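Local coordinates for SAM-dependent O-methyltransferase (Leptospira interrogans, PDB 2HNK) that transfers a methyl group from S-adenosylmethionine to an oxygen of its acceptor substrate, as an O-methyltransferase with a modified Rossmann fold, at the interface of chains A and B. Numbering follows the deposited sequence. Chains: chain A/B, SAM-dependent O-methyltransferase.

Contact 1 and contact 2 lie along one two-fold interface between the copies of the deposited dimer, the centres of their C-alpha atoms about 20 Å apart. Strand 214-219 links them: its first half in chain A lines contact 2, and its last residue enters contact 1 from both chains, with the loop that follows. Contact 1 is mainly apolar, with an asparagine-to-backbone bond, whereas contact 2 sets an arginine against backbone carbonyls. Both use N-terminal residues of chain B; by the two-fold symmetry each chain lends its N-terminal part to the other, which is consistent with a dimer, though the structure alone does not prove one in solution.

Contact 1: the interface of chains A and B. Residues chain A 16, 51, 219-222; chain B 5, 218-220.
A:Val219 and B:Val219 meet at the centre of this patch, each the last residue of strand 214-219 in a SAM-dependent O-methyltransferase. Their side chains cross at about a right angle and touch through the CG1 methyls, 3.5 Å from A:Val219 CG1 to B:Val219 CG1. In B:Val219 the two methyls divide the work: CG1, anti to the backbone N (chi1 -177°), faces its twin, while B:Val219 CG2 sits above the CD1-CE1 margin of the ring of A:Phe51, a residue of helix 46-59, 3.9 Å from A:Phe51 CE1.

A:Ile221 can be followed outward. CB of A:Ile221 is 4.1 Å from B:Pro220 CD and near the amide oxygen of B:Asn5. CG1 of A:Ile221 comes to 3.4 Å from B:Asn5 OD1 and also lies beside the proline. The terminal CD1 of A:Ile221 ends 3.9 Å from B:Pro220 CD, the isoleucine crossing the B:Pro220 side chain at about a right angle and meeting it at its CD corner.

The same amide oxygen of B:Asn5 accepts a hydrogen bond from the backbone N of A:Ala222, with 2.8 Å between OD1 and N. The bond is nearly straight at the hydrogen (168°), and the donor is tilted slightly from the carbonyl plane. It ties the N-terminal segment of chain B to the loop after the strand. At the far side, the CG2 methyl of A:Ile16, from helix 10-18, packs near the backbone carbonyl of B:Leu218.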
loop_
_atom_site.group_PDB
_atom_site.type_symbol
_atom_site.label_atom_id
_atom_site.label_comp_id
_atom_site.label_asym_id
_atom_site.label_seq_id
_atom_site.Cartn_x
_atom_site.Cartn_y
_atom_site.Cartn_z
ATOM N N ILE A 16 12.023 1.880 -12.503
ATOM C CA ILE A 16 10.781 1.496 -11.830
ATOM C C ILE A 16 9.683 1.171 -12.845
ATOM O O ILE A 16 9.002 0.149 -12.737
ATOM C CB ILE A 16 10.294 2.600 -10.850
ATOM C CG1 ILE A 16 11.308 2.802 -9.716
ATOM C CG2 ILE A 16 8.889 2.271 -10.305
ATOM C CD1 ILE A 16 11.105 4.078 -8.920
ATOM N N PHE A 51 -0.661 0.877 -8.466
ATOM C CA PHE A 51 -0.703 0.913 -7.010
ATOM C C PHE A 51 -2.164 0.827 -6.528
ATOM O O PHE A 51 -2.481 0.067 -5.615
ATOM C CB PHE A 51 -0.035 2.199 -6.513
ATOM C CG PHE A 51 0.004 2.342 -5.008
ATOM C CD1 PHE A 51 0.566 1.353 -4.205
ATOM C CD2 PHE A 51 -0.483 3.485 -4.402
ATOM C CE1 PHE A 51 0.629 1.499 -2.824
ATOM C CE2 PHE A 51 -0.418 3.645 -3.016
ATOM C CZ PHE A 51 0.146 2.648 -2.227
ATOM N N VAL A 219 2.026 7.832 1.949
ATOM C CA VAL A 219 3.003 7.249 1.040
ATOM C C VAL A 219 3.516 8.318 0.063
ATOM O O VAL A 219 2.722 8.965 -0.617
ATOM C CB VAL A 219 2.388 6.022 0.274
ATOM C CG1 VAL A 219 3.427 5.326 -0.573
ATOM C CG2 VAL A 219 1.772 5.022 1.257
ATOM N N PRO A 220 4.848 8.516 -0.001
ATOM C CA PRO A 220 5.415 9.497 -0.940
ATOM C C PRO A 220 5.470 9.029 -2.399
ATOM O O PRO A 220 6.491 9.175 -3.058
ATOM C CB PRO A 220 6.820 9.765 -0.382
ATOM C CG PRO A 220 7.163 8.569 0.408
ATOM C CD PRO A 220 5.886 7.869 0.825
ATOM N N ILE A 221 4.372 8.484 -2.903
ATOM C CA ILE A 221 4.260 8.181 -4.320
ATOM C C ILE A 221 3.447 9.305 -4.968
ATOM O O ILE A 221 2.560 9.885 -4.322
ATOM C CB ILE A 221 3.642 6.761 -4.571
ATOM C CG1 ILE A 221 3.652 6.397 -6.067
ATOM C CG2 ILE A 221 2.238 6.638 -3.963
ATOM C CD1 ILE A 221 3.464 4.897 -6.347
ATOM N N ALA A 222 3.774 9.630 -6.220
ATOM C CA ALA A 222 3.093 10.685 -6.964
ATOM C C ALA A 222 3.176 12.014 -6.201
ATOM O O ALA A 222 4.268 12.456 -5.875
ATOM C CB ALA A 222 1.647 10.283 -7.253
ATOM N N ASN B 5 7.201 11.355 -9.277
ATOM C CA ASN B 5 7.022 11.435 -7.839
ATOM C C ASN B 5 7.587 12.722 -7.292
ATOM O O ASN B 5 8.599 13.227 -7.778
ATOM C CB ASN B 5 7.676 10.240 -7.146
ATOM C CG ASN B 5 7.151 8.918 -7.658
ATOM O OD1 ASN B 5 6.072 8.472 -7.264
ATOM N ND2 ASN B 5 7.912 8.281 -8.548
ATOM N N LEU B 218 5.670 -1.259 -7.438
ATOM C CA LEU B 218 6.957 -0.900 -6.857
ATOM C C LEU B 218 6.911 0.535 -6.315
ATOM O O LEU B 218 6.999 1.514 -7.062
ATOM C CB LEU B 218 8.081 -1.071 -7.885
ATOM C CG LEU B 218 9.520 -1.225 -7.355
ATOM C CD1 LEU B 218 10.456 -1.659 -8.480
ATOM C CD2 LEU B 218 10.047 0.041 -6.656
ATOM N N VAL B 219 6.794 0.627 -4.997
ATOM C CA VAL B 219 6.495 1.871 -4.308
ATOM C C VAL B 219 7.804 2.536 -3.888
ATOM O O VAL B 219 8.617 1.909 -3.218
ATOM C CB VAL B 219 5.622 1.579 -3.054
ATOM C CG1 VAL B 219 5.220 2.863 -2.346
ATOM C CG2 VAL B 219 4.400 0.760 -3.434
ATOM N N PRO B 220 8.020 3.808 -4.285
ATOM C CA PRO B 220 9.276 4.454 -3.892
ATOM C C PRO B 220 9.272 4.965 -2.447
ATOM O O PRO B 220 9.590 6.127 -2.178
ATOM C CB PRO B 220 9.430 5.583 -4.918
ATOM C CG PRO B 220 8.021 5.937 -5.307
ATOM C CD PRO B 220 7.181 4.685 -5.130
#

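Contact 2: the interface of chains A and B. Residues chain A 208-209, 211-212, 214-216; chain B 20, 22.
B:Arg22 reaches across to A:Tyr209, near the end of helix 196-210, and to A:Val214, at the start of strand 214-219, both in the Rossmann-like methyltransferase fold of chain A.

Among the polar contacts, the guanidinium group grips one backbone oxygen, A:Val214 O, with both terminal nitrogens. NH1 of B:Arg22 donates to A:Val214 O over 3.2 Å from within the carbonyl plane, at a C=O...N angle of 158°. NH2 of B:Arg22 donates to the same A:Val214 O over 3.1 Å but stands well above that plane. The oxygen itself is tilted 22° from the guanidinium plane, and both bonds are bent at the hydrogen, as expected of a fork converging on one acceptor. A weak bond from NH2 to A:Asp211 O adds a little.

Further oxygens act by proximity. A:Tyr209 O stands over the face of the guanidinium group, 3.1 Å from B:Arg22 NE. A:Val208 O is nearer NH2 and tilted out of the guanidinium plane. Neither oxygen lies where an N-H is aimed, so these are not hydrogen bonds, but both would probably favour a positive charge. The carboxylate of A:Asp215 could add to this: its OD1 is 4.3 Å from NH1 of B:Arg22, without direct contact.

The apolar contacts centre on A:Tyr209. The arginine, extended from CG to NE, and the tyrosine run antiparallel alongside each other, with CG of B:Arg22 3.7 Å from CE1 of A:Tyr209. Ring and guanidinium planes are nearly perpendicular (87°), so the two do not stack. The CD1-CE1 edge of the ring lies between B:Arg22 CG on one face and the B:Ser20 backbone on the other, with A:Tyr209 CD1 3.4 Å from B:Ser20 N. From the strand, A:Val216 CG1 meets B:Ser20 CA at 4.0 Å, while A:Val214 CG2 lies in plane at the edge of the guanidinium.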
loop_
_atom_site.group_PDB
_atom_site.type_symbol
_atom_site.label_atom_id
_atom_site.label_comp_id
_atom_site.label_asym_id
_atom_site.label_seq_id
_atom_site.Cartn_x
_atom_site.Cartn_y
_atom_site.Cartn_z
ATOM N N VAL A 208 -7.087 13.504 9.864
ATOM C CA VAL A 208 -6.762 12.085 9.741
ATOM C C VAL A 208 -5.788 11.640 10.843
ATOM O O VAL A 208 -6.007 10.624 11.510
ATOM C CB VAL A 208 -6.183 11.738 8.334
ATOM C CG1 VAL A 208 -5.747 10.286 8.271
ATOM C CG2 VAL A 208 -7.214 12.009 7.243
ATOM N N TYR A 209 -4.725 12.416 11.030
ATOM C CA TYR A 209 -3.697 12.094 12.008
ATOM C C TYR A 209 -4.231 12.043 13.443
ATOM O O TYR A 209 -3.833 11.182 14.214
ATOM C CB TYR A 209 -2.523 13.072 11.903
ATOM C CG TYR A 209 -1.414 12.786 12.887
ATOM C CD1 TYR A 209 -0.578 11.679 12.722
ATOM C CD2 TYR A 209 -1.206 13.611 13.994
ATOM C CE1 TYR A 209 0.432 11.409 13.623
ATOM C CE2 TYR A 209 -0.192 13.341 14.907
ATOM C CZ TYR A 209 0.619 12.243 14.707
ATOM O OH TYR A 209 1.625 11.971 15.597
ATOM N N ASP A 211 -7.368 11.451 14.347
ATOM C CA ASP A 211 -8.586 10.656 14.436
ATOM C C ASP A 211 -8.301 9.225 14.871
ATOM O O ASP A 211 -7.809 8.418 14.090
ATOM C CB ASP A 211 -9.341 10.675 13.101
ATOM C CG ASP A 211 -10.761 10.148 13.219
ATOM O OD1 ASP A 211 -11.149 9.630 14.287
ATOM O OD2 ASP A 211 -11.497 10.245 12.224
ATOM N N SER A 212 -8.639 8.911 16.119
ATOM C CA SER A 212 -8.444 7.563 16.659
ATOM C C SER A 212 -9.388 6.523 16.048
ATOM O O SER A 212 -9.293 5.344 16.356
ATOM C CB SER A 212 -8.556 7.562 18.187
ATOM O OG SER A 212 -9.812 8.067 18.596
ATOM N N VAL A 214 -9.367 5.959 12.854
ATOM C CA VAL A 214 -8.655 5.528 11.656
ATOM C C VAL A 214 -7.191 5.261 11.960
ATOM O O VAL A 214 -6.683 5.705 12.986
ATOM C CB VAL A 214 -8.759 6.567 10.490
ATOM C CG1 VAL A 214 -10.216 6.926 10.195
ATOM C CG2 VAL A 214 -7.917 7.813 10.754
ATOM N N ASP A 215 -6.539 4.510 11.071
ATOM C CA ASP A 215 -5.091 4.507 10.947
ATOM C C ASP A 215 -4.722 5.122 9.588
ATOM O O ASP A 215 -5.498 5.030 8.633
ATOM C CB ASP A 215 -4.536 3.078 11.035
ATOM C CG ASP A 215 -4.811 2.422 12.379
ATOM O OD1 ASP A 215 -4.378 2.996 13.408
ATOM O OD2 ASP A 215 -5.453 1.335 12.407
ATOM N N VAL A 216 -3.532 5.718 9.510
ATOM C CA VAL A 216 -3.042 6.394 8.311
ATOM C C VAL A 216 -1.616 5.961 7.949
ATOM O O VAL A 216 -0.780 5.747 8.822
ATOM C CB VAL A 216 -3.095 7.963 8.462
ATOM C CG1 VAL A 216 -2.368 8.437 9.724
ATOM C CG2 VAL A 216 -2.536 8.661 7.233
ATOM N N SER B 20 1.609 11.460 10.111
ATOM C CA SER B 20 1.278 10.062 9.823
ATOM C C SER B 20 1.790 9.083 10.867
ATOM O O SER B 20 1.233 7.998 11.029
ATOM C CB SER B 20 1.779 9.652 8.436
ATOM O OG SER B 20 3.197 9.672 8.384
ATOM N N ARG B 22 2.453 7.710 14.455
ATOM C CA ARG B 22 2.067 7.711 15.849
ATOM C C ARG B 22 2.797 6.582 16.579
ATOM O O ARG B 22 2.294 5.475 16.687
ATOM C CB ARG B 22 0.538 7.584 16.019
ATOM C CG ARG B 22 -0.355 7.987 14.821
ATOM C CD ARG B 22 -1.864 8.046 15.155
ATOM N NE ARG B 22 -2.759 8.331 14.030
ATOM C CZ ARG B 22 -3.997 7.841 13.913
ATOM N NH1 ARG B 22 -4.479 7.028 14.837
ATOM N NH2 ARG B 22 -4.758 8.154 12.875
#